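Local coordinates for protein 5-carboxyvanillate decarboxylase (Sphingomonas paucimobilis, PDB 4L6D) that probably acts as a metal-dependent carboxy-lyase of the amidohydrolase fold, removing a carboxylate from 5-carboxyvanillate, and binds manganese and vanillate, at residues Val207-Pro219 against Ala252-Arg264. Numbering follows the deposited sequence.
With VNL (4-hydroxy-3-methoxybenzoate), chain L.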
loop_
_atom_site.group_PDB
_atom_site.type_symbol
_atom_site.label_atom_id
_atom_site.label_comp_id
_atom_site.label_asym_id
_atom_site.label_seq_id
_atom_site.Cartn_x
_atom_site.Cartn_y
_atom_site.Cartn_z
ATOM N N VAL A 207 7.850 -1.007 6.765
ATOM C CA VAL A 207 8.192 -2.356 6.325
ATOM C C VAL A 207 9.716 -2.550 6.284
ATOM O O VAL A 207 10.221 -3.595 6.694
ATOM C CB VAL A 207 7.531 -2.685 4.970
ATOM C CG1 VAL A 207 8.083 -3.982 4.386
ATOM C CG2 VAL A 207 6.025 -2.779 5.153
ATOM N N ARG A 208 10.449 -1.539 5.819
ATOM C CA ARG A 208 11.908 -1.603 5.830
ATOM C C ARG A 208 12.411 -1.757 7.263
ATOM O O ARG A 208 13.330 -2.529 7.526
ATOM C CB ARG A 208 12.542 -0.353 5.201
ATOM C CG ARG A 208 12.293 -0.197 3.703
ATOM C CD ARG A 208 12.947 1.099 3.178
ATOM N NE ARG A 208 14.405 1.013 3.282
ATOM C CZ ARG A 208 15.210 0.650 2.291
ATOM N NH1 ARG A 208 14.724 0.407 1.080
ATOM N NH2 ARG A 208 16.514 0.547 2.504
ATOM N N MET A 209 11.794 -1.027 8.190
ATOM C CA MET A 209 12.198 -1.125 9.598
ATOM C C MET A 209 12.033 -2.546 10.111
ATOM O O MET A 209 12.950 -3.117 10.706
ATOM C CB MET A 209 11.386 -0.160 10.471
ATOM C CG MET A 209 11.715 1.316 10.229
ATOM S SD MET A 209 10.503 2.446 10.948
ATOM C CE MET A 209 10.919 2.376 12.689
ATOM N N ILE A 210 10.867 -3.131 9.855
ATOM C CA ILE A 210 10.619 -4.492 10.300
ATOM C C ILE A 210 11.575 -5.493 9.651
ATOM O O ILE A 210 12.221 -6.281 10.345
ATOM C CB ILE A 210 9.164 -4.894 10.021
ATOM C CG1 ILE A 210 8.219 -4.055 10.891
ATOM C CG2 ILE A 210 8.941 -6.375 10.284
ATOM C CD1 ILE A 210 6.761 -4.198 10.515
ATOM N N LEU A 211 11.657 -5.475 8.325
ATOM C CA LEU A 211 12.457 -6.470 7.618
ATOM C C LEU A 211 13.953 -6.360 7.886
ATOM O O LEU A 211 14.675 -7.352 7.778
ATOM C CB LEU A 211 12.182 -6.434 6.106
ATOM C CG LEU A 211 10.766 -6.855 5.697
ATOM C CD1 LEU A 211 10.624 -6.792 4.181
ATOM C CD2 LEU A 211 10.411 -8.246 6.211
ATOM N N SER A 212 14.414 -5.165 8.259
ATOM C CA SER A 212 15.827 -4.953 8.543
ATOM C C SER A 212 16.238 -5.512 9.901
ATOM O O SER A 212 17.429 -5.600 10.199
ATOM C CB SER A 212 16.177 -3.468 8.498
ATOM O OG SER A 212 15.643 -2.807 9.631
ATOM N N GLY A 213 15.256 -5.878 10.728
ATOM C CA GLY A 213 15.550 -6.405 12.052
ATOM C C GLY A 213 15.706 -5.338 13.117
ATOM O O GLY A 213 16.256 -5.595 14.189
ATOM N N LEU A 214 15.199 -4.143 12.838
ATOM C CA LEU A 214 15.325 -3.040 13.784
ATOM C C LEU A 214 14.693 -3.405 15.124
ATOM O O LEU A 214 15.171 -2.996 16.175
ATOM C CB LEU A 214 14.679 -1.773 13.216
ATOM C CG LEU A 214 14.911 -0.490 14.018
ATOM C CD1 LEU A 214 16.354 -0.010 13.875
ATOM C CD2 LEU A 214 13.925 0.600 13.579
ATOM N N PHE A 215 13.622 -4.191 15.080
ATOM C CA PHE A 215 12.934 -4.573 16.310
ATOM C C PHE A 215 13.528 -5.768 17.048
ATOM O O PHE A 215 13.099 -6.075 18.155
ATOM C CB PHE A 215 11.433 -4.697 16.071
ATOM C CG PHE A 215 10.844 -3.444 15.483
ATOM C CD1 PHE A 215 10.579 -2.351 16.290
ATOM C CD2 PHE A 215 10.622 -3.338 14.106
ATOM C CE1 PHE A 215 10.059 -1.165 15.741
ATOM C CE2 PHE A 215 10.107 -2.171 13.558
ATOM C CZ PHE A 215 9.827 -1.086 14.377
ATOM N N ASP A 216 14.524 -6.429 16.455
ATOM C CA ASP A 216 15.356 -7.345 17.234
ATOM C C ASP A 216 16.450 -6.547 17.940
ATOM O O ASP A 216 16.856 -6.886 19.052
ATOM C CB ASP A 216 15.972 -8.444 16.368
ATOM C CG ASP A 216 14.970 -9.524 16.000
ATOM O OD1 ASP A 216 13.879 -9.597 16.621
ATOM O OD2 ASP A 216 15.290 -10.314 15.092
ATOM N N ARG A 217 16.928 -5.488 17.295
ATOM C CA ARG A 217 17.947 -4.636 17.901
ATOM C C ARG A 217 17.360 -3.809 19.042
ATOM O O ARG A 217 18.000 -3.634 20.079
ATOM C CB ARG A 217 18.559 -3.717 16.844
ATOM C CG ARG A 217 19.706 -2.863 17.339
ATOM C CD ARG A 217 20.270 -2.019 16.207
ATOM N NE ARG A 217 21.087 -2.805 15.288
ATOM C CZ ARG A 217 22.398 -2.990 15.431
ATOM N NH1 ARG A 217 23.038 -2.451 16.462
ATOM N NH2 ARG A 217 23.065 -3.717 14.549
ATOM N N PHE A 218 16.144 -3.304 18.846
ATOM C CA PHE A 218 15.467 -2.482 19.852
ATOM C C PHE A 218 14.067 -3.026 20.118
ATOM O O PHE A 218 13.064 -2.451 19.665
ATOM C CB PHE A 218 15.367 -1.022 19.395
ATOM C CG PHE A 218 16.679 -0.410 18.977
ATOM C CD1 PHE A 218 17.658 -0.110 19.910
ATOM C CD2 PHE A 218 16.914 -0.107 17.645
ATOM C CE1 PHE A 218 18.869 0.463 19.515
ATOM C CE2 PHE A 218 18.112 0.469 17.247
ATOM C CZ PHE A 218 19.091 0.761 18.189
ATOM N N PRO A 219 13.992 -4.155 20.835
ATOM C CA PRO A 219 12.720 -4.874 20.962
ATOM C C PRO A 219 11.674 -4.160 21.799
ATOM O O PRO A 219 10.517 -4.553 21.731
ATOM C CB PRO A 219 13.129 -6.199 21.623
ATOM C CG PRO A 219 14.395 -5.878 22.366
ATOM C CD PRO A 219 15.106 -4.887 21.460
ATOM N N ALA A 252 17.393 -10.637 2.973
ATOM C CA ALA A 252 16.756 -10.149 4.191
ATOM C C ALA A 252 17.364 -10.900 5.369
ATOM O O ALA A 252 17.577 -12.104 5.293
ATOM C CB ALA A 252 15.244 -10.359 4.139
ATOM N N PRO A 253 17.652 -10.190 6.462
ATOM C CA PRO A 253 18.291 -10.875 7.586
ATOM C C PRO A 253 17.315 -11.794 8.304
ATOM O O PRO A 253 16.097 -11.593 8.243
ATOM C CB PRO A 253 18.716 -9.722 8.499
ATOM C CG PRO A 253 17.746 -8.630 8.206
ATOM C CD PRO A 253 17.431 -8.757 6.721
ATOM N N LYS A 254 17.852 -12.787 8.999
ATOM C CA LYS A 254 17.023 -13.692 9.784
ATOM C C LYS A 254 16.501 -12.978 11.023
ATOM O O LYS A 254 17.252 -12.298 11.727
ATOM C CB LYS A 254 17.814 -14.938 10.168
ATOM C CG LYS A 254 18.268 -15.758 8.974
ATOM C CD LYS A 254 17.093 -16.307 8.183
ATOM C CE LYS A 254 17.545 -17.375 7.195
ATOM N NZ LYS A 254 18.193 -18.537 7.877
ATOM N N LEU A 255 15.206 -13.139 11.275
ATOM C CA LEU A 255 14.519 -12.440 12.351
ATOM C C LEU A 255 14.030 -13.419 13.410
ATOM O O LEU A 255 13.735 -14.581 13.118
ATOM C CB LEU A 255 13.318 -11.666 11.794
ATOM C CG LEU A 255 13.548 -10.643 10.676
ATOM C CD1 LEU A 255 12.247 -9.920 10.355
ATOM C CD2 LEU A 255 14.639 -9.654 11.087
ATOM N N LYS A 256 13.941 -12.941 14.645
ATOM C CA LYS A 256 13.468 -13.785 15.735
ATOM C C LYS A 256 11.981 -14.112 15.592
ATOM O O LYS A 256 11.565 -15.243 15.874
ATOM C CB LYS A 256 13.732 -13.091 17.074
ATOM C CG LYS A 256 13.329 -13.901 18.295
ATOM C CD LYS A 256 13.438 -13.029 19.556
ATOM C CE LYS A 256 12.998 -13.789 20.804
ATOM N NZ LYS A 256 13.900 -14.936 21.112
ATOM N N LEU A 257 11.196 -13.132 15.146
ATOM C CA LEU A 257 9.747 -13.277 15.021
ATOM C C LEU A 257 9.329 -13.162 13.563
ATOM O O LEU A 257 10.138 -12.824 12.696
ATOM C CB LEU A 257 9.021 -12.182 15.807
ATOM C CG LEU A 257 9.394 -11.955 17.279
ATOM C CD1 LEU A 257 8.560 -10.818 17.852
ATOM C CD2 LEU A 257 9.220 -13.210 18.110
ATOM N N LYS A 258 8.053 -13.415 13.302
ATOM C CA LYS A 258 7.487 -13.162 11.972
ATOM C C LYS A 258 7.195 -11.668 11.810
ATOM O O LYS A 258 6.942 -10.970 12.797
ATOM C CB LYS A 258 6.174 -13.934 11.790
ATOM C CG LYS A 258 6.290 -15.447 11.896
ATOM C CD LYS A 258 4.930 -16.109 11.757
ATOM C CE LYS A 258 5.041 -17.610 12.020
ATOM N NZ LYS A 258 3.712 -18.291 12.075
ATOM N N PRO A 259 7.205 -11.166 10.566
ATOM C CA PRO A 259 6.852 -9.757 10.326
ATOM C C PRO A 259 5.574 -9.294 11.045
ATOM O O PRO A 259 5.598 -8.237 11.686
ATOM C CB PRO A 259 6.713 -9.698 8.801
ATOM C CG PRO A 259 7.725 -10.711 8.327
ATOM C CD PRO A 259 7.651 -11.844 9.328
ATOM N N SER A 260 4.499 -10.078 10.988
ATOM C CA SER A 260 3.235 -9.663 11.596
ATOM C C SER A 260 3.346 -9.658 13.113
ATOM O O SER A 260 2.630 -8.914 13.798
ATOM C CB SER A 260 2.078 -10.568 11.157
ATOM O OG SER A 260 2.172 -11.844 11.772
ATOM N N GLU A 261 4.248 -10.485 13.639
ATOM C CA GLU A 261 4.475 -10.516 15.082
ATOM C C GLU A 261 5.187 -9.266 15.584
ATOM O O GLU A 261 4.862 -8.769 16.660
ATOM C CB GLU A 261 5.185 -11.806 15.515
ATOM C CG GLU A 261 4.296 -13.031 15.312
ATOM C CD GLU A 261 5.028 -14.357 15.394
ATOM O OE1 GLU A 261 6.275 -14.377 15.394
ATOM O OE2 GLU A 261 4.339 -15.404 15.457
ATOM N N TYR A 262 6.143 -8.748 14.814
ATOM C CA TYR A 262 6.665 -7.413 15.109
ATOM C C TYR A 262 5.567 -6.376 15.031
ATOM O O TYR A 262 5.512 -5.464 15.859
ATOM C CB TYR A 262 7.795 -7.009 14.158
ATOM C CG TYR A 262 8.998 -7.886 14.332
ATOM C CD1 TYR A 262 9.768 -7.809 15.490
ATOM C CD2 TYR A 262 9.332 -8.832 13.373
ATOM C CE1 TYR A 262 10.855 -8.629 15.674
ATOM C CE2 TYR A 262 10.421 -9.666 13.549
ATOM C CZ TYR A 262 11.180 -9.565 14.706
ATOM O OH TYR A 262 12.258 -10.399 14.908
ATOM N N PHE A 263 4.698 -6.479 14.027
ATOM C CA PHE A 263 3.692 -5.445 13.891
ATOM C C PHE A 263 2.774 -5.448 15.116
ATOM O O PHE A 263 2.474 -4.395 15.664
ATOM C CB PHE A 263 2.891 -5.566 12.586
ATOM C CG PHE A 263 2.135 -4.314 12.265
ATOM C CD1 PHE A 263 2.787 -3.233 11.691
ATOM C CD2 PHE A 263 0.812 -4.174 12.630
ATOM C CE1 PHE A 263 2.118 -2.052 11.429
ATOM C CE2 PHE A 263 0.126 -2.987 12.372
ATOM C CZ PHE A 263 0.783 -1.924 11.767
ATOM N N ARG A 264 2.375 -6.625 15.586
ATOM C CA ARG A 264 1.490 -6.665 16.745
ATOM C C ARG A 264 2.229 -6.348 18.052
ATOM O O ARG A 264 1.644 -5.743 18.954
ATOM C CB ARG A 264 0.779 -8.021 16.856
ATOM C CG ARG A 264 -0.203 -8.309 15.720
ATOM C CD ARG A 264 -0.962 -9.625 15.952
ATOM N NE ARG A 264 -1.448 -10.176 14.686
ATOM C CZ ARG A 264 -0.756 -11.005 13.912
ATOM N NH1 ARG A 264 0.451 -11.417 14.276
ATOM N NH2 ARG A 264 -1.281 -11.448 12.776
HETATM C C1 VNL L . -2.747 -13.710 9.564
HETATM C CO1 VNL L . -1.696 -12.806 9.326
HETATM C CO2 VNL L . -2.506 -15.061 9.897
HETATM C CM1 VNL L . -0.359 -13.230 9.409
HETATM C CM2 VNL L . -1.188 -15.510 9.983
HETATM O OM VNL L . -0.829 -16.797 10.297
HETATM C CZ VNL L . -0.085 -14.567 9.728
HETATM C CC VNL L . -4.166 -13.229 9.471
HETATM C CV VNL L . -1.831 -17.785 10.591
HETATM O O1 VNL L . -4.470 -12.071 9.879
HETATM O O2 VNL L . -5.006 -14.026 8.981
HETATM O O3 VNL L . 1.181 -15.106 9.727
HETATM O O HOH W 1 14.116 -9.964 7.339
HETATM O O HOH W 2 17.579 -10.425 13.737
#
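At the C-terminal end of helix 197-211 in the amidohydrolase barrel, a Schellman turn at Gly213 leads into the short helix 214-217. This region packs on the loop 252-258 and on the start of helix 259-266, where Tyr262 meets Asp216. The Tyr262 hydroxyl donates a very short bond, OH to Asp216 OD1 2.5 Å, near the plane of its ring. The carboxylate is turned 62° from that ring. Asp216 OD2 offers its syn lone pair to the backbone N of Lys256 at 3.0 Å, and a water links the same oxygen to Lys254 O. Tyr262 OH also accepts from Leu257 N at 2.9 Å, while Leu257 CB lies over one ring face, offset toward the rim. Phe215 CB meets Tyr262 CD1 at 3.6 Å. Ile210 CG2, set anti to its backbone N, reaches Tyr262 CD2 and Pro259. A phenylalanine in place of Tyr262 would probably leave Asp216 OD1 and Leu257 N without this partner. Leu255 CD2 lies 3.5 Å from Gly213 CA, whose positive phi (87°) belongs to the Schellman motif. A second water bridges Leu211 O and Pro253 O. Helix 236-249 packs on Leu211, Leu255 and Pro259, and Phe215 meets Phe267 on strand 267-270.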